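Local coordinates for protein thiamine pyrophosphokinase (Bacillus subtilis, PDB 3LM8) that transfers a pyrophosphate group from ATP to thiamine, making thiamine diphosphate and AMP in the salvage of the vitamin, at residues 4-9 with 95-100; 157-162 with 179-184. The protein carries 1 engineered substitution. All coordinates share one frame; numbering follows the deposited sequence.

Contact 1: 4-9 with 95-100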
ATOM      1  N   ILE A   4      -0.461  11.261  -1.828  1.00 19.35           N
ATOM      2  CA  ILE A   4      -0.393  11.244  -0.378  1.00 17.56           C
ATOM      3  C   ILE A   4       0.322   9.963   0.047  1.00 19.34           C
ATOM      4  O   ILE A   4      -0.028   8.876  -0.416  1.00 19.47           O
ATOM      5  CB  ILE A   4      -1.785  11.314   0.252  1.00 20.38           C
ATOM      6  CG1 ILE A   4      -2.446  12.625  -0.147  1.00 27.91           C
ATOM      7  CG2 ILE A   4      -1.680  11.258   1.788  1.00 12.93           C
ATOM      8  CD1 ILE A   4      -3.808  12.816   0.458  1.00 31.86           C
ATOM      9  N   ASN A   5       1.353  10.103   0.882  1.00 15.93           N
ATOM     10  CA  ASN A   5       2.099   8.947   1.376  1.00 19.72           C
ATOM     11  C   ASN A   5       1.937   8.844   2.880  1.00 28.19           C
ATOM     12  O   ASN A   5       2.209   9.802   3.617  1.00 13.08           O
ATOM     13  CB  ASN A   5       3.592   9.052   1.079  1.00 16.05           C
ATOM     14  CG  ASN A   5       3.900   8.993  -0.382  1.00 16.42           C
ATOM     15  OD1 ASN A   5       3.023   8.743  -1.212  1.00 14.16           O
ATOM     16  ND2 ASN A   5       5.160   9.227  -0.716  1.00 11.12           N
ATOM     17  N   ILE A   6       1.514   7.664   3.322  1.00 27.44           N
ATOM     18  CA  ILE A   6       1.291   7.380   4.728  1.00 18.16           C
ATOM     19  C   ILE A   6       2.306   6.347   5.188  1.00 24.34           C
ATOM     20  O   ILE A   6       2.487   5.307   4.541  1.00 24.51           O
ATOM     21  CB  ILE A   6      -0.096   6.776   4.940  1.00 15.62           C
ATOM     22  CG1 ILE A   6      -1.157   7.628   4.238  1.00 16.67           C
ATOM     23  CG2 ILE A   6      -0.363   6.630   6.411  1.00 11.61           C
ATOM     24  CD1 ILE A   6      -2.566   7.034   4.280  1.00 14.98           C
ATOM     25  N   VAL A   7       2.964   6.623   6.307  1.00 19.51           N
ATOM     26  CA  VAL A   7       3.939   5.686   6.857  1.00 16.20           C
ATOM     27  C   VAL A   7       3.412   5.171   8.197  1.00 23.57           C
ATOM     28  O   VAL A   7       3.420   5.887   9.197  1.00 25.97           O
ATOM     29  CB  VAL A   7       5.312   6.368   7.047  1.00 11.78           C
ATOM     30  CG1 VAL A   7       6.315   5.409   7.702  1.00  4.97           C
ATOM     31  CG2 VAL A   7       5.828   6.823   5.698  1.00 31.11           C
ATOM     32  N   ALA A   8       2.927   3.929   8.192  1.00 21.72           N
ATOM     33  CA  ALA A   8       2.392   3.300   9.395  1.00 19.73           C
ATOM     34  C   ALA A   8       3.561   2.916  10.285  1.00 21.23           C
ATOM     35  O   ALA A   8       4.707   3.005   9.859  1.00 21.27           O
ATOM     36  CB  ALA A   8       1.578   2.066   9.027  1.00 10.95           C
ATOM     37  N   GLY A   9       3.274   2.457  11.499  1.00 25.47           N
ATOM     38  CA  GLY A   9       4.338   2.129  12.434  1.00 31.77           C
ATOM     39  C   GLY A   9       4.910   0.728  12.470  1.00 33.15           C
ATOM     40  O   GLY A   9       5.146   0.192  13.556  1.00 29.00           O
ATOM     41  N   ASP A  95      -4.699  11.575  -6.451  1.00 29.13           N
ATOM     42  CA  ASP A  95      -4.747  10.562  -7.497  1.00 31.67           C
ATOM     43  C   ASP A  95      -4.181   9.240  -6.995  1.00 28.72           C
ATOM     44  O   ASP A  95      -4.547   8.165  -7.468  1.00 38.08           O
ATOM     45  CB  ASP A  95      -3.939  11.014  -8.714  1.00 37.30           C
ATOM     46  CG  ASP A  95      -4.245  12.441  -9.122  1.00 47.64           C
ATOM     47  OD1 ASP A  95      -5.418  12.738  -9.449  1.00 44.50           O
ATOM     48  OD2 ASP A  95      -3.302  13.263  -9.115  1.00 55.58           O
ATOM     49  N   ILE A  96      -3.289   9.332  -6.016  1.00 22.44           N
ATOM     50  CA  ILE A  96      -2.633   8.147  -5.495  1.00 31.39           C
ATOM     51  C   ILE A  96      -2.318   8.208  -4.011  1.00 31.93           C
ATOM     52  O   ILE A  96      -1.853   9.221  -3.505  1.00 35.30           O
ATOM     53  CB  ILE A  96      -1.293   7.911  -6.228  1.00 32.28           C
ATOM     54  CG1 ILE A  96      -1.509   7.972  -7.741  1.00 45.59           C
ATOM     55  CG2 ILE A  96      -0.721   6.567  -5.844  1.00 25.52           C
ATOM     56  CD1 ILE A  96      -0.235   7.976  -8.558  1.00 50.37           C
ATOM     57  N   ILE A  97      -2.582   7.110  -3.317  1.00 24.77           N
ATOM     58  CA  ILE A  97      -2.238   7.019  -1.916  1.00 26.88           C
ATOM     59  C   ILE A  97      -1.225   5.886  -1.879  1.00 24.73           C
ATOM     60  O   ILE A  97      -1.431   4.853  -2.515  1.00 22.99           O
ATOM     61  CB  ILE A  97      -3.441   6.641  -1.019  1.00 17.49           C
ATOM     62  CG1 ILE A  97      -4.450   7.791  -0.981  1.00 13.90           C
ATOM     63  CG2 ILE A  97      -2.955   6.367   0.390  1.00 15.43           C
ATOM     64  CD1 ILE A  97      -5.724   7.456  -0.264  1.00 17.91           C
ATOM     65  N   GLN A  98      -0.120   6.094  -1.172  1.00  8.72           N
ATOM     66  CA  GLN A  98       0.905   5.070  -1.038  1.00 19.00           C
ATOM     67  C   GLN A  98       1.208   4.902   0.440  1.00 23.68           C
ATOM     68  O   GLN A  98       1.515   5.869   1.136  1.00 20.16           O
ATOM     69  CB  GLN A  98       2.158   5.457  -1.829  1.00 13.40           C
ATOM     70  CG  GLN A  98       1.990   5.236  -3.331  1.00 21.48           C
ATOM     71  CD  GLN A  98       3.179   5.716  -4.149  1.00 22.71           C
ATOM     72  OE1 GLN A  98       3.606   5.047  -5.106  1.00 27.84           O
ATOM     73  NE2 GLN A  98       3.714   6.888  -3.789  1.00 14.71           N
ATOM     74  N   ILE A  99       1.108   3.667   0.917  1.00 21.14           N
ATOM     75  CA  ILE A  99       1.323   3.375   2.328  1.00 22.89           C
ATOM     76  C   ILE A  99       2.536   2.499   2.588  1.00 20.30           C
ATOM     77  O   ILE A  99       2.751   1.489   1.907  1.00 24.15           O
ATOM     78  CB  ILE A  99       0.089   2.680   2.936  1.00 18.81           C
ATOM     79  CG1 ILE A  99      -1.190   3.440   2.545  1.00 16.56           C
ATOM     80  CG2 ILE A  99       0.239   2.617   4.447  1.00  9.75           C
ATOM     81  CD1 ILE A  99      -2.492   2.754   2.918  1.00 10.80           C
ATOM     82  N   PHE A 100       3.312   2.883   3.599  1.00 13.36           N
ATOM     83  CA  PHE A 100       4.518   2.153   3.978  1.00  7.87           C
ATOM     84  C   PHE A 100       4.419   1.702   5.437  1.00 18.71           C
ATOM     85  O   PHE A 100       3.520   2.142   6.165  1.00 23.83           O
ATOM     86  CB  PHE A 100       5.740   3.058   3.791  1.00  8.31           C
ATOM     87  CG  PHE A 100       5.811   3.692   2.439  1.00 20.07           C
ATOM     88  CD1 PHE A 100       6.633   3.162   1.449  1.00 26.06           C
ATOM     89  CD2 PHE A 100       5.031   4.814   2.142  1.00 14.64           C
ATOM     90  CE1 PHE A 100       6.685   3.741   0.175  1.00 26.43           C
ATOM     91  CE2 PHE A 100       5.073   5.403   0.876  1.00 21.21           C
ATOM     92  CZ  PHE A 100       5.904   4.862  -0.111  1.00 18.61           C
TER

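Contact 2: 157-162 with 179-184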
ATOM      1  N   PHE A 157      -1.295 -12.576  -8.924  1.00 25.25           N
ATOM      2  CA  PHE A 157      -2.678 -12.106  -8.884  1.00 24.07           C
ATOM      3  C   PHE A 157      -3.467 -13.007  -7.952  1.00 27.57           C
ATOM      4  O   PHE A 157      -3.350 -14.227  -8.012  1.00 21.90           O
ATOM      5  CB  PHE A 157      -3.311 -12.147 -10.275  1.00 15.54           C
ATOM      6  CG  PHE A 157      -2.777 -11.108 -11.223  1.00 19.83           C
ATOM      7  CD1 PHE A 157      -3.046  -9.761 -11.022  1.00 17.72           C
ATOM      8  CD2 PHE A 157      -2.027 -11.482 -12.333  1.00  7.54           C
ATOM      9  CE1 PHE A 157      -2.585  -8.799 -11.913  1.00 25.50           C
ATOM     10  CE2 PHE A 157      -1.560 -10.534 -13.228  1.00 11.29           C
ATOM     11  CZ  PHE A 157      -1.838  -9.189 -13.022  1.00 15.15           C
ATOM     12  N   ILE A 158      -4.272 -12.409  -7.085  1.00 27.90           N
ATOM     13  CA  ILE A 158      -5.064 -13.199  -6.156  1.00 32.27           C
ATOM     14  C   ILE A 158      -6.482 -12.669  -6.036  1.00 33.76           C
ATOM     15  O   ILE A 158      -6.695 -11.482  -5.790  1.00 39.03           O
ATOM     16  CB  ILE A 158      -4.408 -13.210  -4.772  1.00 30.33           C
ATOM     17  CG1 ILE A 158      -2.955 -13.661  -4.912  1.00 11.76           C
ATOM     18  CG2 ILE A 158      -5.169 -14.137  -3.844  1.00 33.77           C
ATOM     19  CD1 ILE A 158      -2.161 -13.551  -3.655  1.00 21.34           C
ATOM     20  N   PRO A 159      -7.474 -13.550  -6.217  1.00 32.92           N
ATOM     21  CA  PRO A 159      -8.892 -13.178  -6.128  1.00 40.09           C
ATOM     22  C   PRO A 159      -9.178 -12.702  -4.710  1.00 40.11           C
ATOM     23  O   PRO A 159      -8.543 -13.180  -3.770  1.00 47.71           O
ATOM     24  CB  PRO A 159      -9.627 -14.487  -6.437  1.00 40.63           C
ATOM     25  CG  PRO A 159      -8.606 -15.310  -7.214  1.00 36.24           C
ATOM     26  CD  PRO A 159      -7.311 -14.986  -6.506  1.00 31.80           C
ATOM     27  N   PHE A 160     -10.127 -11.779  -4.549  1.00 43.40           N
ATOM     28  CA  PHE A 160     -10.452 -11.279  -3.215  1.00 52.61           C
ATOM     29  C   PHE A 160     -11.826 -11.674  -2.674  1.00 54.94           C
ATOM     30  O   PHE A 160     -11.972 -12.732  -2.072  1.00 56.94           O
ATOM     31  CB  PHE A 160     -10.301  -9.757  -3.156  1.00 52.23           C
ATOM     32  CG  PHE A 160     -10.400  -9.197  -1.762  1.00 49.05           C
ATOM     33  CD1 PHE A 160     -11.606  -8.698  -1.277  1.00 52.42           C
ATOM     34  CD2 PHE A 160      -9.288  -9.194  -0.923  1.00 48.74           C
ATOM     35  CE1 PHE A 160     -11.702  -8.202   0.025  1.00 49.24           C
ATOM     36  CE2 PHE A 160      -9.373  -8.702   0.379  1.00 45.04           C
ATOM     37  CZ  PHE A 160     -10.583  -8.205   0.853  1.00 47.15           C
ATOM     38  N   SER A 161     -12.834 -10.835  -2.876  1.00 58.75           N
ATOM     39  CA  SER A 161     -14.165 -11.144  -2.349  1.00 60.81           C
ATOM     40  C   SER A 161     -14.813 -12.396  -2.954  1.00 61.14           C
ATOM     41  O   SER A 161     -15.278 -13.271  -2.220  1.00 63.43           O
ATOM     42  CB  SER A 161     -15.101  -9.940  -2.522  1.00 56.64           C
ATOM     43  OG  SER A 161     -15.370  -9.687  -3.890  1.00 60.36           O
ATOM     44  N   GLU A 162     -14.846 -12.482  -4.282  1.00 56.51           N
ATOM     45  CA  GLU A 162     -15.447 -13.631  -4.951  1.00 57.76           C
ATOM     46  C   GLU A 162     -14.595 -14.090  -6.127  1.00 49.59           C
ATOM     47  O   GLU A 162     -13.458 -13.643  -6.295  1.00 42.62           O
ATOM     48  CB  GLU A 162     -16.846 -13.278  -5.465  1.00 77.29           C
ATOM     49  CG  GLU A 162     -17.734 -12.544  -4.468  1.00 93.74           C
ATOM     50  CD  GLU A 162     -18.005 -11.101  -4.875  1.00101.07           C
ATOM     51  OE1 GLU A 162     -18.763 -10.411  -4.158  1.00100.40           O
ATOM     52  OE2 GLU A 162     -17.460 -10.658  -5.912  1.00100.54           O
ATOM     53  N   CYS A 179     -10.189 -16.361 -18.744  1.00 48.20           N
ATOM     54  CA  CYS A 179     -10.142 -17.417 -17.746  1.00 37.20           C
ATOM     55  C   CYS A 179     -10.990 -17.081 -16.513  1.00 35.94           C
ATOM     56  O   CYS A 179     -11.123 -15.918 -16.133  1.00 42.54           O
ATOM     57  CB  CYS A 179      -8.672 -17.621 -17.345  1.00 30.70           C
ATOM     58  SG  CYS A 179      -8.275 -19.113 -16.421  1.00 59.51           S
ATOM     59  N   HIS A 180     -11.573 -18.110 -15.907  1.00 28.46           N
ATOM     60  CA  HIS A 180     -12.379 -17.954 -14.696  1.00 33.94           C
ATOM     61  C   HIS A 180     -11.524 -18.401 -13.511  1.00 38.20           C
ATOM     62  O   HIS A 180     -11.177 -19.578 -13.403  1.00 37.09           O
ATOM     63  CB  HIS A 180     -13.625 -18.833 -14.753  1.00 27.85           C
ATOM     64  CG  HIS A 180     -14.475 -18.743 -13.526  1.00 34.99           C
ATOM     65  ND1 HIS A 180     -15.226 -17.629 -13.220  1.00 42.00           N
ATOM     66  CD2 HIS A 180     -14.675 -19.618 -12.513  1.00 35.26           C
ATOM     67  CE1 HIS A 180     -15.854 -17.820 -12.074  1.00 35.24           C
ATOM     68  NE2 HIS A 180     -15.537 -19.020 -11.623  1.00 33.31           N
ATOM     69  N   ILE A 181     -11.178 -17.466 -12.632  1.00 42.63           N
ATOM     70  CA  ILE A 181     -10.358 -17.794 -11.471  1.00 46.61           C
ATOM     71  C   ILE A 181     -11.250 -17.922 -10.247  1.00 46.18           C
ATOM     72  O   ILE A 181     -11.912 -16.965  -9.835  1.00 41.94           O
ATOM     73  CB  ILE A 181      -9.266 -16.711 -11.211  1.00 29.44           C
ATOM     74  CG1 ILE A 181      -8.445 -16.482 -12.479  1.00 28.81           C
ATOM     75  CG2 ILE A 181      -8.317 -17.171 -10.108  1.00 20.86           C
ATOM     76  CD1 ILE A 181      -7.723 -17.715 -12.950  1.00 25.95           C
ATOM     77  N   THR A 182     -11.270 -19.118  -9.674  1.00 51.11           N
ATOM     78  CA  THR A 182     -12.089 -19.381  -8.504  1.00 50.12           C
ATOM     79  C   THR A 182     -11.408 -18.886  -7.230  1.00 55.38           C
ATOM     80  O   THR A 182     -10.184 -18.905  -7.118  1.00 54.33           O
ATOM     81  CB  THR A 182     -12.401 -20.885  -8.375  1.00 43.86           C
ATOM     82  OG1 THR A 182     -13.326 -21.083  -7.304  1.00 45.04           O
ATOM     83  CG2 THR A 182     -11.124 -21.682  -8.097  1.00 52.20           C
ATOM     84  N   LEU A 183     -12.216 -18.440  -6.276  1.00 49.47           N
ATOM     85  CA  LEU A 183     -11.724 -17.920  -5.007  1.00 30.40           C
ATOM     86  C   LEU A 183     -10.839 -18.905  -4.241  1.00 29.72           C
ATOM     87  O   LEU A 183     -11.208 -20.063  -4.044  1.00 36.29           O
ATOM     88  CB  LEU A 183     -12.908 -17.522  -4.130  1.00 24.47           C
ATOM     89  CG  LEU A 183     -12.566 -16.965  -2.754  1.00 21.11           C
ATOM     90  CD1 LEU A 183     -12.217 -15.476  -2.857  1.00  6.54           C
ATOM     91  CD2 LEU A 183     -13.734 -17.186  -1.831  1.00 18.93           C
ATOM     92  N   GLY A 184      -9.677 -18.433  -3.801  1.00 35.92           N
ATOM     93  CA  GLY A 184      -8.770 -19.284  -3.048  1.00 45.46           C
ATOM     94  C   GLY A 184      -7.672 -19.896  -3.894  1.00 43.36           C
ATOM     95  O   GLY A 184      -6.718 -20.473  -3.371  1.00 34.86           O
TER

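Contact 1: 4-9 with 95-100
Ile-4 N donates to Ile-96 O, the first of five backbone hydrogen bonds that join strands 4-7 and 96-100. The ladder continues with Gln-98 N to Ile-4 O, Ile-6 N to Gln-98 O and Phe-100 N to Ile-6 O (2.7 Å), and ends with Ala-8 N to Phe-100 O. Three CA-H...O contacts lie between the rungs, among them Asn-5 CA to Gln-98 O at 3.1 Å. One polar side-chain bond is added: Gln-98 NE2 gives a hydrogen to Asn-5 OD1 at 3.2 Å. Both CG atoms stand anti to their own carbonyl carbon (chi1 -66° and -77°), which starts the two side chains off side by side, their amide planes 50° apart; OD1 lies in the plane of the Gln-98 amide, whereas the donor is tilted from the Asn-5 carbonyl plane. Gln-98 OE1 is in turn hydrogen-bonded to Arg-128 NH1, giving both amide ends a partner. This is the parallel centre of the sheet in the alpha/beta catalytic domain, with strand 26-31 on the far edge of 4-7 and strand 126-131 beyond 96-100. Apolar contacts divide between the two faces. Beside Asn-5, the Phe-100 ring presents its edge, CE2 lying 3.9 Å from Asn-5 CB, and Val-7 CG2 comes to CD2 of the same ring at 4.2 Å. An alanine in place of Asn-5 takes OD1 away, which would probably leave Gln-98 NE2 without this partner and its amide less firmly fixed in rotation. On the other face Ile-6 CD1 meets Ile-97 CG2 at 4.0 Å, with helix 81-92 packed over Ile-4 and Ile-97.

Contact 2: 157-162 with 179-184
Pro-159 CG meets Ile-181 CG2 at 3.5 Å, the one direct apolar side-chain contact between 157-162 and 179-184. The two side chains cross at about a right angle, and the branch that touches is the methyl that stands anti to the backbone N of Ile-181. The same CG of Pro-159 is 3.9 Å from Thr-182 O. Leu-183 leans over the loop after the proline, though the modelled place of its CD1 is doubtful. One shell out, Ile-164 touches both Pro-159 and Ile-181, and Asp-163 OD1 accepts a hydrogen bond from Leu-183 N. The contact thus joins the C-terminal ends of edge strands from two sheets in the thiamine-binding domain: 154-159 from the mixed sheet, beside 207-212, and 176-181 from the four-stranded antiparallel one. Ile-181 also packs on Cys-188 of the thiamine pocket, and its side chain is about 6 Å from the bound thiamine. With no hydrogen bond between the segments, their direct fit rests on shape and van der Waals contact, while directed bonds come from neighbouring residues: Asp-163 to Leu-183 N, and Ile-164 to the backbone of Ile-181.

Overall arrangement
Contact 1 is core and contact 2 is only partly buried; their centres are 26 Å apart, their nearest atoms about 14 Å. Both reach the same mixed sheet: contact 1 pairs two neighbouring strands in its parallel part, whereas contact 2 uses the end of its outermost strand 154-159 and reaches across to the separate antiparallel sheet. Their chemistry follows from this. Within one sheet, regular backbone bonding dominates, reinforced by an amide pair; between two sheets, apolar side chains meet without a hydrogen bond across. In sequence contact 1 closes before contact 2 opens, the first lying in the catalytic domain and the second in the domain that holds thiamine.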